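Local coordinates for protein peptidase M3B, oligoendopeptidase F (Enterococcus faecium, PDB 2QR4) that probably hydrolyses peptide bonds in oligopeptides as a metallopeptidase of family M3, the oligoendopeptidase F group, at residues A[409-414]-A[422-427]. Residues are numbered along the deposited sequence; the frame is centred on the assembly and turned at random.
Sequences EYLLET and AYVLNH
Leu411 and Leu412, near the C-terminal end of helix 394-414, pack on Val424 and Leu425 of helix 418-454, joining two consecutive helices as a helical hairpin in the largely helical M3 peptidase fold. The axes of the two segments approach to 10.1 Å and run nearly antiparallel, with 152° between their directions. The backbones are nearest at Leu412 and Val424, whose CA atoms are 7.5 Å apart.

The contact is apolar, and no hydrogen bond crosses it. Leu412 reaches over to both partners. Its side chain runs past that of Val424 in the opposite direction, bringing CD1 against CG2 of the valine, although this pair is modelled too close for its spacing to be trusted. The other branch of Leu412, CD2, meets Leu425 CD1 at 3.7 Å. Leu425 does not aim its CB at the facing helix; CD1 is the atom that turns inward, lying 3.9 Å from Leu412 CG. Leu411 adds a looser contact through CB, 4.4 Å from Val424 CG2.

Two further helices pack against these residues. Arg569 of helix 557-579 touches both Leu412 and Leu425 and forms a salt bridge with Glu409, while Leu411 rests on Leu361 and Phe365 of helix 361-379. Arg421, in the first turn of helix 418-454, donates from NH1 to the carbonyl oxygen of Leu412, a polar link beside the apolar contact. With chi1 at 59°, Thr414 turns its hydroxyl back on the preceding turn, OG1 donating to Tyr410 O at 3.1 Å from 29° off the carbonyl plane.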
loop_
_atom_site.group_PDB
_atom_site.type_symbol
_atom_site.label_atom_id
_atom_site.label_comp_id
_atom_site.label_asym_id
_atom_site.label_seq_id
_atom_site.Cartn_x
_atom_site.Cartn_y
_atom_site.Cartn_z
ATOM N N GLU A 409 -40.560 21.836 -6.561
ATOM C CA GLU A 409 -41.613 22.621 -5.948
ATOM C C GLU A 409 -42.610 23.063 -7.000
ATOM O O GLU A 409 -43.822 22.987 -6.784
ATOM C CB GLU A 409 -41.045 23.843 -5.217
ATOM C CG GLU A 409 -42.112 24.745 -4.580
ATOM C CD GLU A 409 -42.918 24.020 -3.506
ATOM O OE1 GLU A 409 -42.375 23.096 -2.874
ATOM O OE2 GLU A 409 -44.094 24.370 -3.290
ATOM N N TYR A 410 -42.111 23.538 -8.138
ATOM C CA TYR A 410 -43.012 24.016 -9.190
ATOM C C TYR A 410 -43.988 22.920 -9.643
ATOM O O TYR A 410 -45.175 23.185 -9.829
ATOM C CB TYR A 410 -42.235 24.570 -10.390
ATOM C CG TYR A 410 -43.128 24.935 -11.544
ATOM C CD1 TYR A 410 -43.948 26.046 -11.479
ATOM C CD2 TYR A 410 -43.170 24.157 -12.692
ATOM C CE1 TYR A 410 -44.778 26.376 -12.520
ATOM C CE2 TYR A 410 -43.996 24.476 -13.731
ATOM C CZ TYR A 410 -44.804 25.586 -13.642
ATOM O OH TYR A 410 -45.640 25.926 -14.690
ATOM N N LEU A 411 -43.478 21.703 -9.823
ATOM C CA LEU A 411 -44.290 20.563 -10.247
ATOM C C LEU A 411 -45.374 20.266 -9.208
ATOM O O LEU A 411 -46.538 20.082 -9.548
ATOM C CB LEU A 411 -43.403 19.313 -10.480
ATOM C CG LEU A 411 -42.494 19.315 -11.725
ATOM C CD1 LEU A 411 -41.569 18.101 -11.786
ATOM C CD2 LEU A 411 -43.300 19.424 -13.019
ATOM N N LEU A 412 -44.975 20.234 -7.940
ATOM C CA LEU A 412 -45.876 19.951 -6.819
ATOM C C LEU A 412 -46.928 21.035 -6.625
ATOM O O LEU A 412 -47.959 20.803 -5.984
ATOM C CB LEU A 412 -45.072 19.768 -5.528
ATOM C CG LEU A 412 -44.608 18.368 -5.055
ATOM C CD1 LEU A 412 -44.645 17.279 -6.105
ATOM C CD2 LEU A 412 -43.258 18.409 -4.363
ATOM N N GLU A 413 -46.684 22.223 -7.173
ATOM C CA GLU A 413 -47.702 23.269 -7.097
ATOM C C GLU A 413 -48.606 23.284 -8.324
ATOM O O GLU A 413 -49.583 24.014 -8.345
ATOM C CB GLU A 413 -47.089 24.658 -6.878
ATOM C CG GLU A 413 -46.181 24.760 -5.660
ATOM C CD GLU A 413 -45.603 26.166 -5.461
ATOM O OE1 GLU A 413 -44.850 26.381 -4.487
ATOM O OE2 GLU A 413 -45.903 27.059 -6.275
ATOM N N THR A 414 -48.293 22.493 -9.349
ATOM C CA THR A 414 -49.103 22.549 -10.589
ATOM C C THR A 414 -49.699 21.217 -11.031
ATOM O O THR A 414 -50.756 21.189 -11.627
ATOM C CB THR A 414 -48.311 23.109 -11.787
ATOM O OG1 THR A 414 -47.153 22.290 -12.020
ATOM C CG2 THR A 414 -47.898 24.553 -11.535
ATOM N N ALA A 422 -47.127 11.532 -7.074
ATOM C CA ALA A 422 -46.410 10.456 -6.385
ATOM C C ALA A 422 -44.997 10.315 -6.930
ATOM O O ALA A 422 -44.030 10.201 -6.161
ATOM C CB ALA A 422 -47.159 9.130 -6.494
ATOM N N TYR A 423 -44.876 10.342 -8.255
ATOM C CA TYR A 423 -43.574 10.167 -8.870
ATOM C C TYR A 423 -42.604 11.234 -8.394
ATOM O O TYR A 423 -41.474 10.916 -8.017
ATOM C CB TYR A 423 -43.628 10.180 -10.406
ATOM C CG TYR A 423 -42.261 9.909 -10.993
ATOM C CD1 TYR A 423 -41.424 10.952 -11.384
ATOM C CD2 TYR A 423 -41.783 8.606 -11.088
ATOM C CE1 TYR A 423 -40.159 10.700 -11.892
ATOM C CE2 TYR A 423 -40.527 8.338 -11.583
ATOM C CZ TYR A 423 -39.714 9.382 -11.984
ATOM O OH TYR A 423 -38.455 9.088 -12.479
ATOM N N VAL A 424 -43.024 12.499 -8.396
ATOM C CA VAL A 424 -42.078 13.539 -8.009
ATOM C C VAL A 424 -41.797 13.601 -6.501
ATOM O O VAL A 424 -40.676 13.879 -6.077
ATOM C CB VAL A 424 -42.340 14.908 -8.700
ATOM C CG1 VAL A 424 -43.586 14.873 -9.561
ATOM C CG2 VAL A 424 -42.306 16.059 -7.717
ATOM N N LEU A 425 -42.795 13.270 -5.695
ATOM C CA LEU A 425 -42.592 13.157 -4.262
ATOM C C LEU A 425 -41.513 12.113 -3.967
ATOM O O LEU A 425 -40.558 12.368 -3.225
ATOM C CB LEU A 425 -43.902 12.761 -3.587
ATOM C CG LEU A 425 -44.724 13.794 -2.808
ATOM C CD1 LEU A 425 -44.166 15.204 -2.863
ATOM C CD2 LEU A 425 -46.185 13.756 -3.232
ATOM N N ASN A 426 -41.655 10.937 -4.565
ATOM C CA ASN A 426 -40.711 9.851 -4.314
ATOM C C ASN A 426 -39.328 10.067 -4.952
ATOM O O ASN A 426 -38.309 9.697 -4.380
ATOM C CB ASN A 426 -41.310 8.514 -4.737
ATOM C CG ASN A 426 -40.388 7.362 -4.462
ATOM O OD1 ASN A 426 -39.728 6.869 -5.369
ATOM N ND2 ASN A 426 -40.316 6.930 -3.203
ATOM N N HIS A 427 -39.301 10.679 -6.125
ATOM C CA HIS A 427 -38.055 11.067 -6.764
ATOM C C HIS A 427 -37.240 11.961 -5.821
ATOM O O HIS A 427 -36.036 11.761 -5.655
ATOM C CB HIS A 427 -38.367 11.778 -8.087
ATOM C CG HIS A 427 -37.189 12.449 -8.731
ATOM N ND1 HIS A 427 -36.282 11.773 -9.520
ATOM C CD2 HIS A 427 -36.801 13.748 -8.739
ATOM C CE1 HIS A 427 -35.376 12.621 -9.975
ATOM N NE2 HIS A 427 -35.670 13.827 -9.517
#